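Local coordinates for tetratricopeptide repeat protein (Parabacteroides merdae ATCC 43184, PDB 4R7S) that is of unknown function but, as an all-helical tetratricopeptide repeat protein, probably serves as a scaffold for binding other proteins or peptides, at residues 23-26 with 31-34; 39-44 with 69-74; 50-55 with 81-86; 77-82 with 108-113. All coordinates share one frame; numbering follows the deposited sequence.

Contact 1: residues 23-26 with 31-34. With NO3 (nitrate ion), chain B.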
loop_
_atom_site.group_PDB
_atom_site.type_symbol
_atom_site.label_atom_id
_atom_site.label_comp_id
_atom_site.label_asym_id
_atom_site.label_seq_id
_atom_site.Cartn_x
_atom_site.Cartn_y
_atom_site.Cartn_z
ATOM N N ALA A 23 15.002 19.159 7.660
ATOM C CA ALA A 23 14.059 18.800 8.726
ATOM C C ALA A 23 14.622 17.656 9.596
ATOM O O ALA A 23 14.632 17.789 10.822
ATOM C CB ALA A 23 12.707 18.419 8.141
ATOM N N GLU A 24 15.205 16.607 8.949
ATOM C CA GLU A 24 15.886 15.465 9.577
ATOM C C GLU A 24 17.006 15.917 10.519
ATOM O O GLU A 24 17.085 15.432 11.658
ATOM C CB GLU A 24 16.469 14.542 8.495
ATOM C CG GLU A 24 17.365 13.443 9.037
ATOM C CD GLU A 24 17.492 12.228 8.149
ATOM O OE1 GLU A 24 16.893 12.242 7.049
ATOM O OE2 GLU A 24 18.178 11.257 8.555
ATOM N N GLU A 25 17.873 16.830 10.038
ATOM C CA GLU A 25 19.002 17.353 10.811
ATOM C C GLU A 25 18.547 18.156 12.026
ATOM O O GLU A 25 19.121 17.985 13.106
ATOM C CB GLU A 25 19.941 18.207 9.939
ATOM C CG GLU A 25 21.347 17.632 9.826
ATOM C CD GLU A 25 21.994 17.194 11.133
ATOM O OE1 GLU A 25 22.216 18.059 12.012
ATOM O OE2 GLU A 25 22.263 15.978 11.278
ATOM N N SER A 26 17.501 19.001 11.870
ATOM C CA SER A 26 16.948 19.786 12.987
ATOM C C SER A 26 16.453 18.854 14.104
ATOM O O SER A 26 16.770 19.094 15.274
ATOM C CB SER A 26 15.819 20.695 12.509
ATOM O OG SER A 26 16.325 21.611 11.555
HETATM N N MSE A 31 17.475 16.400 19.463
HETATM C CA MSE A 31 17.718 15.236 20.322
HETATM C C MSE A 31 19.140 15.135 20.898
HETATM O O MSE A 31 19.323 14.505 21.943
HETATM C CB MSE A 31 17.334 13.970 19.601
HETATM C CG MSE A 31 15.838 13.814 19.598
HETATM SE SE MSE A 31 15.273 12.233 18.752
HETATM C CE MSE A 31 16.469 10.901 19.787
ATOM N N ARG A 32 20.128 15.778 20.272
ATOM C CA ARG A 32 21.476 15.817 20.843
ATOM C C ARG A 32 21.514 16.858 21.937
ATOM O O ARG A 32 22.303 16.719 22.876
ATOM C CB ARG A 32 22.542 16.123 19.790
ATOM C CG ARG A 32 22.859 14.960 18.859
ATOM C CD ARG A 32 24.070 15.258 17.987
ATOM N NE ARG A 32 23.832 16.354 17.047
ATOM C CZ ARG A 32 23.411 16.195 15.795
ATOM N NH1 ARG A 32 23.180 14.976 15.313
ATOM N NH2 ARG A 32 23.232 17.250 15.012
ATOM N N LYS A 33 20.662 17.913 21.821
ATOM C CA LYS A 33 20.609 18.999 22.823
ATOM C C LYS A 33 19.961 18.495 24.120
ATOM O O LYS A 33 20.510 18.750 25.185
ATOM C CB LYS A 33 19.899 20.265 22.288
ATOM C CG LYS A 33 19.854 21.455 23.258
ATOM C CD LYS A 33 21.203 22.148 23.494
ATOM C CE LYS A 33 21.080 23.306 24.467
ATOM N NZ LYS A 33 22.395 23.931 24.784
ATOM N N GLU A 34 18.847 17.760 24.038
ATOM C CA GLU A 34 18.178 17.222 25.233
ATOM C C GLU A 34 18.017 15.703 25.079
ATOM O O GLU A 34 16.912 15.220 24.816
ATOM C CB GLU A 34 16.824 17.917 25.495
ATOM C CG GLU A 34 16.913 19.432 25.654
ATOM C CD GLU A 34 15.741 20.168 26.279
ATOM O OE1 GLU A 34 14.865 19.522 26.897
ATOM O OE2 GLU A 34 15.743 21.418 26.210
HETATM N N NO3 B . 22.955 20.955 26.970
HETATM O O1 NO3 B . 23.841 21.667 26.524
HETATM O O2 NO3 B . 21.768 21.223 26.892
HETATM O O3 NO3 B . 23.296 19.831 27.586
HETATM O O HOH W 1 23.764 13.880 12.140
#

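Contact 2: residues 39-44 with 69-74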
loop_
_atom_site.group_PDB
_atom_site.type_symbol
_atom_site.label_atom_id
_atom_site.label_comp_id
_atom_site.label_asym_id
_atom_site.label_seq_id
_atom_site.Cartn_x
_atom_site.Cartn_y
_atom_site.Cartn_z
ATOM N N LEU A 39 9.839 13.668 25.786
ATOM C CA LEU A 39 8.999 13.906 24.610
ATOM C C LEU A 39 9.727 13.507 23.323
ATOM O O LEU A 39 9.177 13.677 22.233
ATOM C CB LEU A 39 8.548 15.387 24.532
ATOM C CG LEU A 39 7.603 15.850 25.643
ATOM C CD1 LEU A 39 7.413 17.367 25.627
ATOM C CD2 LEU A 39 6.278 15.131 25.580
ATOM N N ASN A 40 10.950 12.952 23.451
ATOM C CA ASN A 40 11.775 12.563 22.311
ATOM C C ASN A 40 11.145 11.513 21.427
ATOM O O ASN A 40 11.398 11.542 20.217
ATOM C CB ASN A 40 13.155 12.106 22.754
ATOM C CG ASN A 40 14.089 13.277 22.925
ATOM O OD1 ASN A 40 13.710 14.444 22.690
ATOM N ND2 ASN A 40 15.333 12.994 23.314
ATOM N N TYR A 41 10.325 10.600 22.004
ATOM C CA TYR A 41 9.651 9.540 21.245
ATOM C C TYR A 41 8.765 10.178 20.123
ATOM O O TYR A 41 8.545 9.564 19.079
ATOM C CB TYR A 41 8.812 8.640 22.190
ATOM C CG TYR A 41 7.504 9.292 22.578
ATOM C CD1 TYR A 41 7.453 10.258 23.581
ATOM C CD2 TYR A 41 6.336 9.036 21.860
ATOM C CE1 TYR A 41 6.268 10.936 23.878
ATOM C CE2 TYR A 41 5.146 9.711 22.145
ATOM C CZ TYR A 41 5.114 10.650 23.164
ATOM O OH TYR A 41 3.942 11.302 23.456
ATOM N N ALA A 42 8.258 11.400 20.360
ATOM C CA ALA A 42 7.449 12.085 19.363
ATOM C C ALA A 42 8.335 12.585 18.245
ATOM O O ALA A 42 7.937 12.529 17.078
ATOM C CB ALA A 42 6.693 13.238 19.990
ATOM N N LEU A 43 9.543 13.045 18.594
ATOM C CA LEU A 43 10.500 13.549 17.626
ATOM C C LEU A 43 10.985 12.404 16.761
ATOM O O LEU A 43 11.084 12.569 15.540
ATOM C CB LEU A 43 11.680 14.259 18.318
ATOM C CG LEU A 43 11.350 15.520 19.111
ATOM C CD1 LEU A 43 12.635 16.287 19.461
ATOM C CD2 LEU A 43 10.371 16.411 18.338
ATOM N N LEU A 44 11.222 11.221 17.387
ATOM C CA LEU A 44 11.661 10.014 16.689
ATOM C C LEU A 44 10.588 9.533 15.710
ATOM O O LEU A 44 10.941 9.052 14.638
ATOM C CB LEU A 44 12.063 8.898 17.660
ATOM C CG LEU A 44 13.415 9.132 18.338
ATOM C CD1 LEU A 44 13.473 8.525 19.730
ATOM C CD2 LEU A 44 14.573 8.701 17.469
ATOM N N SER A 69 9.850 2.015 21.746
ATOM C CA SER A 69 10.539 1.585 22.973
ATOM C C SER A 69 9.752 1.803 24.322
ATOM O O SER A 69 9.514 0.825 25.059
ATOM C CB SER A 69 11.900 2.259 23.075
ATOM O OG SER A 69 12.648 1.681 24.128
ATOM N N GLY A 70 9.374 3.044 24.639
ATOM C CA GLY A 70 8.644 3.283 25.879
ATOM C C GLY A 70 7.154 3.447 25.696
ATOM O O GLY A 70 6.443 3.698 26.668
ATOM N N HIS A 71 6.677 3.338 24.435
ATOM C CA HIS A 71 5.290 3.567 24.040
ATOM C C HIS A 71 4.811 2.472 23.088
ATOM O O HIS A 71 4.307 2.771 22.008
ATOM C CB HIS A 71 5.189 4.961 23.375
ATOM C CG HIS A 71 5.813 6.049 24.193
ATOM N ND1 HIS A 71 7.187 6.192 24.270
ATOM C CD2 HIS A 71 5.231 6.965 25.000
ATOM C CE1 HIS A 71 7.395 7.184 25.117
ATOM N NE2 HIS A 71 6.248 7.696 25.563
ATOM N N THR A 72 4.934 1.207 23.526
ATOM C CA THR A 72 4.635 -0.032 22.782
ATOM C C THR A 72 3.184 -0.156 22.238
ATOM O O THR A 72 2.928 -1.008 21.372
ATOM C CB THR A 72 4.939 -1.257 23.651
ATOM O OG1 THR A 72 4.137 -1.193 24.829
ATOM C CG2 THR A 72 6.426 -1.388 24.000
ATOM N N LYS A 73 2.239 0.654 22.748
ATOM C CA LYS A 73 0.855 0.530 22.280
ATOM C C LYS A 73 0.339 1.838 21.605
ATOM O O LYS A 73 -0.877 2.054 21.487
ATOM C CB LYS A 73 -0.046 0.048 23.434
ATOM C CG LYS A 73 -0.105 -1.493 23.500
ATOM C CD LYS A 73 1.023 -2.183 24.277
ATOM C CE LYS A 73 1.054 -3.673 24.011
ATOM N NZ LYS A 73 1.789 -4.419 25.074
ATOM N N ASN A 74 1.288 2.667 21.103
ATOM C CA ASN A 74 1.015 3.905 20.371
ATOM C C ASN A 74 0.575 3.579 18.931
ATOM O O ASN A 74 1.389 3.150 18.108
ATOM C CB ASN A 74 2.243 4.823 20.373
ATOM C CG ASN A 74 1.971 6.150 19.718
ATOM O OD1 ASN A 74 1.838 6.264 18.484
ATOM N ND2 ASN A 74 1.822 7.172 20.546
#

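Contact 3: residues 50-55 with 81-86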
loop_
_atom_site.group_PDB
_atom_site.type_symbol
_atom_site.label_atom_id
_atom_site.label_comp_id
_atom_site.label_asym_id
_atom_site.label_seq_id
_atom_site.Cartn_x
_atom_site.Cartn_y
_atom_site.Cartn_z
ATOM N N ILE A 50 9.909 11.359 8.097
ATOM C CA ILE A 50 10.768 12.222 7.271
ATOM C C ILE A 50 11.822 11.352 6.531
ATOM O O ILE A 50 12.049 11.545 5.331
ATOM C CB ILE A 50 11.425 13.313 8.155
ATOM C CG1 ILE A 50 10.385 14.365 8.576
ATOM C CG2 ILE A 50 12.634 13.959 7.472
ATOM C CD1 ILE A 50 10.776 15.167 9.754
ATOM N N GLN A 51 12.425 10.388 7.255
ATOM C CA GLN A 51 13.406 9.446 6.732
ATOM C C GLN A 51 12.772 8.511 5.703
ATOM O O GLN A 51 13.389 8.247 4.673
ATOM C CB GLN A 51 14.062 8.634 7.863
ATOM C CG GLN A 51 14.993 9.482 8.722
ATOM C CD GLN A 51 15.644 8.679 9.817
ATOM O OE1 GLN A 51 15.016 7.849 10.474
ATOM N NE2 GLN A 51 16.923 8.914 10.046
ATOM N N ARG A 52 11.543 8.035 5.966
ATOM C CA ARG A 52 10.807 7.147 5.055
ATOM C C ARG A 52 10.471 7.881 3.742
ATOM O O ARG A 52 10.631 7.302 2.672
ATOM C CB ARG A 52 9.519 6.622 5.720
ATOM C CG ARG A 52 8.850 5.490 4.945
ATOM C CD ARG A 52 7.423 5.255 5.399
ATOM N NE ARG A 52 6.868 4.078 4.731
ATOM C CZ ARG A 52 5.666 3.563 4.957
ATOM N NH1 ARG A 52 4.855 4.115 5.852
ATOM N NH2 ARG A 52 5.260 2.496 4.288
ATOM N N ARG A 53 10.029 9.155 3.833
ATOM C CA ARG A 53 9.684 9.981 2.677
ATOM C C ARG A 53 10.926 10.344 1.825
ATOM O O ARG A 53 10.772 10.911 0.747
ATOM C CB ARG A 53 8.955 11.244 3.121
ATOM C CG ARG A 53 7.493 11.022 3.504
ATOM C CD ARG A 53 6.875 12.290 4.044
ATOM N NE ARG A 53 6.925 13.380 3.069
ATOM C CZ ARG A 53 6.792 14.670 3.365
ATOM N NH1 ARG A 53 6.622 15.058 4.625
ATOM N NH2 ARG A 53 6.847 15.584 2.407
ATOM N N GLN A 54 12.134 9.995 2.301
ATOM C CA GLN A 54 13.401 10.188 1.603
ATOM C C GLN A 54 13.893 8.880 0.986
ATOM O O GLN A 54 14.882 8.884 0.234
ATOM C CB GLN A 54 14.463 10.717 2.559
ATOM C CG GLN A 54 14.491 12.229 2.670
ATOM C CD GLN A 54 15.513 12.629 3.705
ATOM O OE1 GLN A 54 16.701 12.830 3.409
ATOM N NE2 GLN A 54 15.090 12.657 4.954
ATOM N N GLY A 55 13.219 7.777 1.334
ATOM C CA GLY A 55 13.571 6.441 0.885
ATOM C C GLY A 55 14.585 5.763 1.779
ATOM O O GLY A 55 15.013 4.643 1.487
ATOM N N ARG A 81 5.111 1.983 11.425
ATOM C CA ARG A 81 6.141 0.934 11.358
ATOM C C ARG A 81 5.578 -0.332 10.676
ATOM O O ARG A 81 6.293 -0.973 9.901
ATOM C CB ARG A 81 6.662 0.631 12.767
ATOM C CG ARG A 81 7.983 -0.118 12.876
ATOM C CD ARG A 81 7.721 -1.101 13.989
ATOM N NE ARG A 81 8.849 -1.405 14.850
ATOM C CZ ARG A 81 8.817 -2.311 15.822
ATOM N NH1 ARG A 81 7.715 -3.021 16.045
ATOM N NH2 ARG A 81 9.886 -2.519 16.578
ATOM N N ALA A 82 4.295 -0.671 10.921
ATOM C CA ALA A 82 3.710 -1.832 10.240
ATOM C C ALA A 82 3.665 -1.568 8.734
ATOM O O ALA A 82 4.044 -2.439 7.956
ATOM C CB ALA A 82 2.327 -2.142 10.779
ATOM N N SER A 83 3.296 -0.332 8.339
ATOM C CA SER A 83 3.260 0.103 6.949
ATOM C C SER A 83 4.671 0.076 6.361
ATOM O O SER A 83 4.849 -0.319 5.211
ATOM C CB SER A 83 2.668 1.504 6.844
ATOM O OG SER A 83 2.702 1.973 5.509
ATOM N N LEU A 84 5.670 0.477 7.149
ATOM C CA LEU A 84 7.047 0.447 6.693
ATOM C C LEU A 84 7.513 -1.010 6.503
ATOM O O LEU A 84 8.156 -1.299 5.495
ATOM C CB LEU A 84 7.974 1.217 7.652
ATOM C CG LEU A 84 9.470 1.226 7.302
ATOM C CD1 LEU A 84 9.741 1.879 5.956
ATOM C CD2 LEU A 84 10.248 1.916 8.359
ATOM N N TYR A 85 7.157 -1.921 7.440
ATOM C CA TYR A 85 7.505 -3.342 7.349
ATOM C C TYR A 85 6.961 -3.956 6.065
ATOM O O TYR A 85 7.654 -4.734 5.418
ATOM C CB TYR A 85 6.986 -4.122 8.566
ATOM C CG TYR A 85 7.896 -4.101 9.777
ATOM C CD1 TYR A 85 9.273 -4.246 9.642
ATOM C CD2 TYR A 85 7.376 -3.987 11.063
ATOM C CE1 TYR A 85 10.115 -4.255 10.756
ATOM C CE2 TYR A 85 8.205 -4.023 12.186
ATOM C CZ TYR A 85 9.576 -4.154 12.026
ATOM O OH TYR A 85 10.410 -4.174 13.114
ATOM N N THR A 86 5.729 -3.577 5.689
ATOM C CA THR A 86 5.039 -4.026 4.492
ATOM C C THR A 86 5.852 -3.601 3.264
ATOM O O THR A 86 6.087 -4.433 2.382
ATOM C CB THR A 86 3.589 -3.500 4.487
ATOM O OG1 THR A 86 2.891 -4.096 5.582
ATOM C CG2 THR A 86 2.838 -3.858 3.204
#

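Contact 4: residues 77-82 with 108-113. With EDO (1,2-ethanediol), chain I; EDO (1,2-ethanediol), chain H.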
loop_
_atom_site.group_PDB
_atom_site.type_symbol
_atom_site.label_atom_id
_atom_site.label_comp_id
_atom_site.label_asym_id
_atom_site.label_seq_id
_atom_site.Cartn_x
_atom_site.Cartn_y
_atom_site.Cartn_z
ATOM N N ILE A 77 2.737 5.145 15.922
ATOM C CA ILE A 77 4.013 4.462 15.722
ATOM C C ILE A 77 3.782 3.045 15.139
ATOM O O ILE A 77 4.448 2.688 14.174
ATOM C CB ILE A 77 4.883 4.453 17.026
ATOM C CG1 ILE A 77 5.040 5.889 17.582
ATOM C CG2 ILE A 77 6.275 3.829 16.756
ATOM C CD1 ILE A 77 5.620 5.982 19.070
ATOM N N LEU A 78 2.806 2.286 15.668
ATOM C CA LEU A 78 2.521 0.928 15.211
ATOM C C LEU A 78 2.016 0.916 13.788
ATOM O O LEU A 78 2.476 0.106 12.989
ATOM C CB LEU A 78 1.514 0.223 16.146
ATOM C CG LEU A 78 2.063 -0.179 17.520
ATOM C CD1 LEU A 78 0.938 -0.549 18.445
ATOM C CD2 LEU A 78 3.086 -1.316 17.412
ATOM N N GLU A 79 1.111 1.840 13.461
ATOM C CA GLU A 79 0.540 1.982 12.122
ATOM C C GLU A 79 1.624 2.383 11.109
ATOM O O GLU A 79 1.642 1.842 10.013
ATOM C CB GLU A 79 -0.605 3.011 12.152
ATOM C CG GLU A 79 -1.264 3.271 10.811
ATOM C CD GLU A 79 -2.190 4.469 10.779
ATOM O OE1 GLU A 79 -3.093 4.548 11.642
ATOM O OE2 GLU A 79 -2.043 5.304 9.858
ATOM N N ASN A 80 2.545 3.277 11.481
ATOM C CA ASN A 80 3.586 3.701 10.551
ATOM C C ASN A 80 4.669 2.633 10.351
ATOM O O ASN A 80 5.053 2.374 9.207
ATOM C CB ASN A 80 4.188 5.042 10.985
ATOM C CG ASN A 80 3.260 6.181 10.635
ATOM O OD1 ASN A 80 3.194 6.653 9.500
ATOM N ND2 ASN A 80 2.424 6.557 11.548
ATOM N N ARG A 81 5.111 1.983 11.425
ATOM C CA ARG A 81 6.141 0.934 11.358
ATOM C C ARG A 81 5.578 -0.332 10.676
ATOM O O ARG A 81 6.293 -0.973 9.901
ATOM C CB ARG A 81 6.662 0.631 12.767
ATOM C CG ARG A 81 7.983 -0.118 12.876
ATOM C CD ARG A 81 7.721 -1.101 13.989
ATOM N NE ARG A 81 8.849 -1.405 14.850
ATOM C CZ ARG A 81 8.817 -2.311 15.822
ATOM N NH1 ARG A 81 7.715 -3.021 16.045
ATOM N NH2 ARG A 81 9.886 -2.519 16.578
ATOM N N ALA A 82 4.295 -0.671 10.921
ATOM C CA ALA A 82 3.710 -1.832 10.240
ATOM C C ALA A 82 3.665 -1.568 8.734
ATOM O O ALA A 82 4.044 -2.439 7.956
ATOM C CB ALA A 82 2.327 -2.142 10.779
ATOM N N HIS A 108 -9.920 -0.258 14.915
ATOM C CA HIS A 108 -9.079 0.685 14.155
ATOM C C HIS A 108 -9.104 0.273 12.674
ATOM O O HIS A 108 -8.482 -0.722 12.282
ATOM C CB HIS A 108 -7.645 0.741 14.723
ATOM C CG HIS A 108 -6.818 1.873 14.189
ATOM N ND1 HIS A 108 -5.729 1.645 13.368
ATOM C CD2 HIS A 108 -6.919 3.205 14.413
ATOM C CE1 HIS A 108 -5.228 2.835 13.085
ATOM N NE2 HIS A 108 -5.904 3.807 13.697
ATOM N N GLN A 109 -9.867 1.032 11.874
ATOM C CA GLN A 109 -10.154 0.763 10.461
ATOM C C GLN A 109 -8.922 0.693 9.549
ATOM O O GLN A 109 -8.883 -0.196 8.708
ATOM C CB GLN A 109 -11.190 1.750 9.902
ATOM C CG GLN A 109 -12.558 1.531 10.551
ATOM C CD GLN A 109 -13.661 2.411 10.009
ATOM O OE1 GLN A 109 -13.880 2.515 8.803
ATOM N NE2 GLN A 109 -14.444 2.998 10.899
ATOM N N GLU A 110 -7.930 1.568 9.695
ATOM C CA GLU A 110 -6.750 1.464 8.825
ATOM C C GLU A 110 -5.982 0.172 9.103
ATOM O O GLU A 110 -5.513 -0.458 8.155
ATOM C CB GLU A 110 -5.820 2.671 8.976
ATOM C CG GLU A 110 -4.615 2.636 8.037
ATOM C CD GLU A 110 -4.896 2.976 6.584
ATOM O OE1 GLU A 110 -5.990 3.509 6.281
ATOM O OE2 GLU A 110 -3.997 2.745 5.747
ATOM N N ALA A 111 -5.851 -0.207 10.395
ATOM C CA ALA A 111 -5.153 -1.427 10.804
ATOM C C ALA A 111 -5.893 -2.681 10.281
ATOM O O ALA A 111 -5.249 -3.582 9.737
ATOM C CB ALA A 111 -5.023 -1.486 12.328
ATOM N N LEU A 112 -7.232 -2.712 10.425
ATOM C CA LEU A 112 -8.075 -3.811 9.965
ATOM C C LEU A 112 -7.921 -4.015 8.459
ATOM O O LEU A 112 -7.742 -5.151 8.017
ATOM C CB LEU A 112 -9.549 -3.557 10.325
ATOM C CG LEU A 112 -9.947 -3.753 11.783
ATOM C CD1 LEU A 112 -11.259 -3.077 12.072
ATOM C CD2 LEU A 112 -9.992 -5.242 12.156
ATOM N N TYR A 113 -7.968 -2.917 7.688
ATOM C CA TYR A 113 -7.856 -2.951 6.230
ATOM C C TYR A 113 -6.510 -3.495 5.794
ATOM O O TYR A 113 -6.467 -4.373 4.940
ATOM C CB TYR A 113 -8.082 -1.563 5.612
ATOM C CG TYR A 113 -8.036 -1.563 4.099
ATOM C CD1 TYR A 113 -8.999 -2.236 3.349
ATOM C CD2 TYR A 113 -7.039 -0.874 3.412
ATOM C CE1 TYR A 113 -8.940 -2.266 1.955
ATOM C CE2 TYR A 113 -6.976 -0.888 2.017
ATOM C CZ TYR A 113 -7.931 -1.583 1.294
ATOM O OH TYR A 113 -7.878 -1.574 -0.077
HETATM C C1 EDO I . -3.397 0.176 1.791
HETATM O O1 EDO I . -2.145 -0.490 1.714
HETATM C C2 EDO I . -3.264 1.458 2.660
HETATM O O2 EDO I . -4.493 2.175 2.686
HETATM C C1 EDO H . 2.721 10.939 9.735
HETATM O O1 EDO H . 2.285 9.934 8.813
HETATM C C2 EDO H . 3.361 10.300 11.005
HETATM O O2 EDO H . 4.573 10.973 11.342
#

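Contact 1: residues 23-26 with 31-34
Glu-25 and Arg-32 meet along the outer flank of a single helix, the acid seven residues ahead of the base, so about two turns separate them and both project from much the same side. The two chains cross obliquely, yet their flat ends lie nearly coplanar, with only 14° between carboxylate and guanidinium. Arg-32 NH2 reaches Glu-25 OE1 at 3.3 Å, a rather long salt bridge with an N-H...O angle of 150°. The oxygen offers the lone pair on the side of its twin, OE2, and sits in the guanidinium plane at its edge. Both side chains fold to get there: Arg-32 bends at chi3, while Glu-25 bends at chi2 (-47°), which swings its carboxylate along the helix.

A water closes the second side of the pair. It donates to Glu-25 OE2 at 2.7 Å and accepts a weak bond from Arg-32 NH1 at 3.4 Å, giving the two charged groups a second, looser link. The helix, 20-33, belongs to the tetratricopeptide repeat array, and its other faces are taken up by neighbours: Ala-23 and Ser-26 rest on Phe-14 of helix 2-16, and Met-31, a selenomethionine, turns to Leu-44 of helix 40-52. The ion pair therefore rides on the solvent side, where its strength is likely to be damped. One residue on, Lys-33 points elsewhere, and its NZ donates to O1 of a nitrate ion at 3.2 Å, an anion probably brought in by the crystallisation liquor.

Contact 2: residues 39-44 with 69-74
Tyr-41, in the first turn of helix 40-52, faces His-71 on the loop between helices 57-68 and 75-87, where the backbones approach to 7.9 Å between Tyr-41 CA and Gly-70 CA. From His-71 to Asn-74 the loop makes a type I beta turn, closed by Asn-74 N bonding to His-71 O, and Asn-74 takes the N-cap position of the next helix. This is the kind of short helix-to-helix connection that recurs through a tetratricopeptide repeat array, here laid against the start of an earlier helix.

The two side chains run at about a right angle to each other, but the rings of Tyr-41 and His-71 stack face to face, planes 17° apart and centroids 3.7 Å apart. They are slightly slipped. His-71 NE2 stands over the middle of the phenol ring, whereas Tyr-41 CG lies toward the rim of the imidazole, 3.3 Å from His-71 CE1. Tyr-41 reaches this pose with CG between its own backbone N and carbonyl carbon (chi1 78°), the crowded position, which carries the ring out to the loop. Asn-74 comes in obliquely, its ND2 4.5 Å from Tyr-41 CE2; its OD1 is engaged in capping Ile-77 N. With a serine in place of Tyr-41, the imidazole would probably lose the flat surface that fixes its rotation, and the loop would lose this point of contact with helix 40-52.

No hydrogen bond crosses here, so the hold rests on ring-face attraction; were His-71 protonated, the electron-rich phenol would probably strengthen it.

Contact 3: residues 50-55 with 81-86
Arg-52 stretches across from helix 40-52 and grips Ser-83 on helix 75-87 with both terminal nitrogens. These helices sit side by side in the tetratricopeptide repeat array, helix 57-68 coming between them in the sequence, so the bond ties neighbouring rods of the superhelix. Ser-83 OG accepts from NH2 at 2.9 Å and from NH1 at 3.1 Å, an end-on fork converging on one oxygen that lies close to the guanidinium plane. The N-H...O angles, 152° and 142°, bend as a fork to a single atom must. Over one face of the same guanidinium lies the backbone of Leu-84, its N 3.5 Å from Arg-52 NH2.

Leu-84 also supplies the apolar flank: its CD1 comes within 3.8 Å of Arg-52 NE and also touches CG, the two side chains sliding past each other in opposite directions. Arg-52 spans the gap because it is fully drawn out, with CG trans to its backbone N (chi1 -169°) and every later torsion extended. Farther round the group, NE makes a salt bridge to Glu-87, so serine and glutamate together hold the flat head against rotation, and the carboxylate of Glu-87 probably balances its charge.

On the backbone side, the carbonyl oxygen of Arg-52 receives Gly-55 N at the close of a type I turn, and Gly-55, with positive phi, completes a Schellman motif. Close by, the amide of Gln-54 folds back, NE2 donating to Ile-50 O at 3.3 Å from well above the carbonyl plane.

Contact 4: residues 77-82 with 108-113
Glu-79 of helix 75-87 meets His-108 and Glu-110 at the start of helix 109-121, where the backbones come to 6.8 Å between Glu-79 CA and Ala-111 CA. His-108 holds the N-cap position of the second helix, so the contact joins the flank of one helix of the repeat array to the first turn of another, with helix 91-104 between them in the sequence.

Glu-79 extends straight out, CG opposite its backbone N (chi1 179°), and brings OE1 to the edge of the imidazole. There it lies near the ring plane, 3.1 Å from His-108 CE1; His-108 NE2 is 3.6 Å from that oxygen, and no hydrogen bond is made. The carboxylate is turned 37° from the ring, and the two side chains cross at about a right angle. Ala-111 CB sits at the ring's edge as well. Glu-110 approaches through its methylene, CG lying 4.1 Å from Glu-79 CD, and then bends at chi2 (76°). Its carboxylate is claimed elsewhere: OE1 forms a salt bridge with Arg-144, and OE2 accepts from O2 of an ethanediol at 3.2 Å. Replacing Glu-110 by a leucine is likely to leave Arg-144 without its acidic mate and the diol without its acceptor.

Glu-79 OE2 and Glu-110 OE2 stand 5.2 Å apart, close enough that their like charges probably repel; the salt bridge to Arg-144 would probably ease this, while the C-H of His-108 CE1 facing Glu-79 OE1 could add at most a weak attraction.

How the contacts relate
Contacts 1 to 4 follow the chain along the first helices of the repeat array. Contact 1 touches both of the next two: Glu-34 O takes a probable hydrogen bond from Asn-40 ND2 of contact 2 (3.1 Å), and Glu-24 OE1 takes another from Gln-54 NE2 of contact 3 (2.8 Å). Contacts 2 and 3 use opposite ends of helix 40-52, their nearest atoms about 6 Å apart. Contact 4 shares Arg-81 and Ala-82 with contact 3, their centres about 13 Å apart, and packs Leu-78 CD1 against Thr-72 O of contact 2 at 3.6 Å. Contact 1 lies farthest from contact 4, about 27 Å between centres. The nitrate and diols are probably crystallisation additives, and mark no known site.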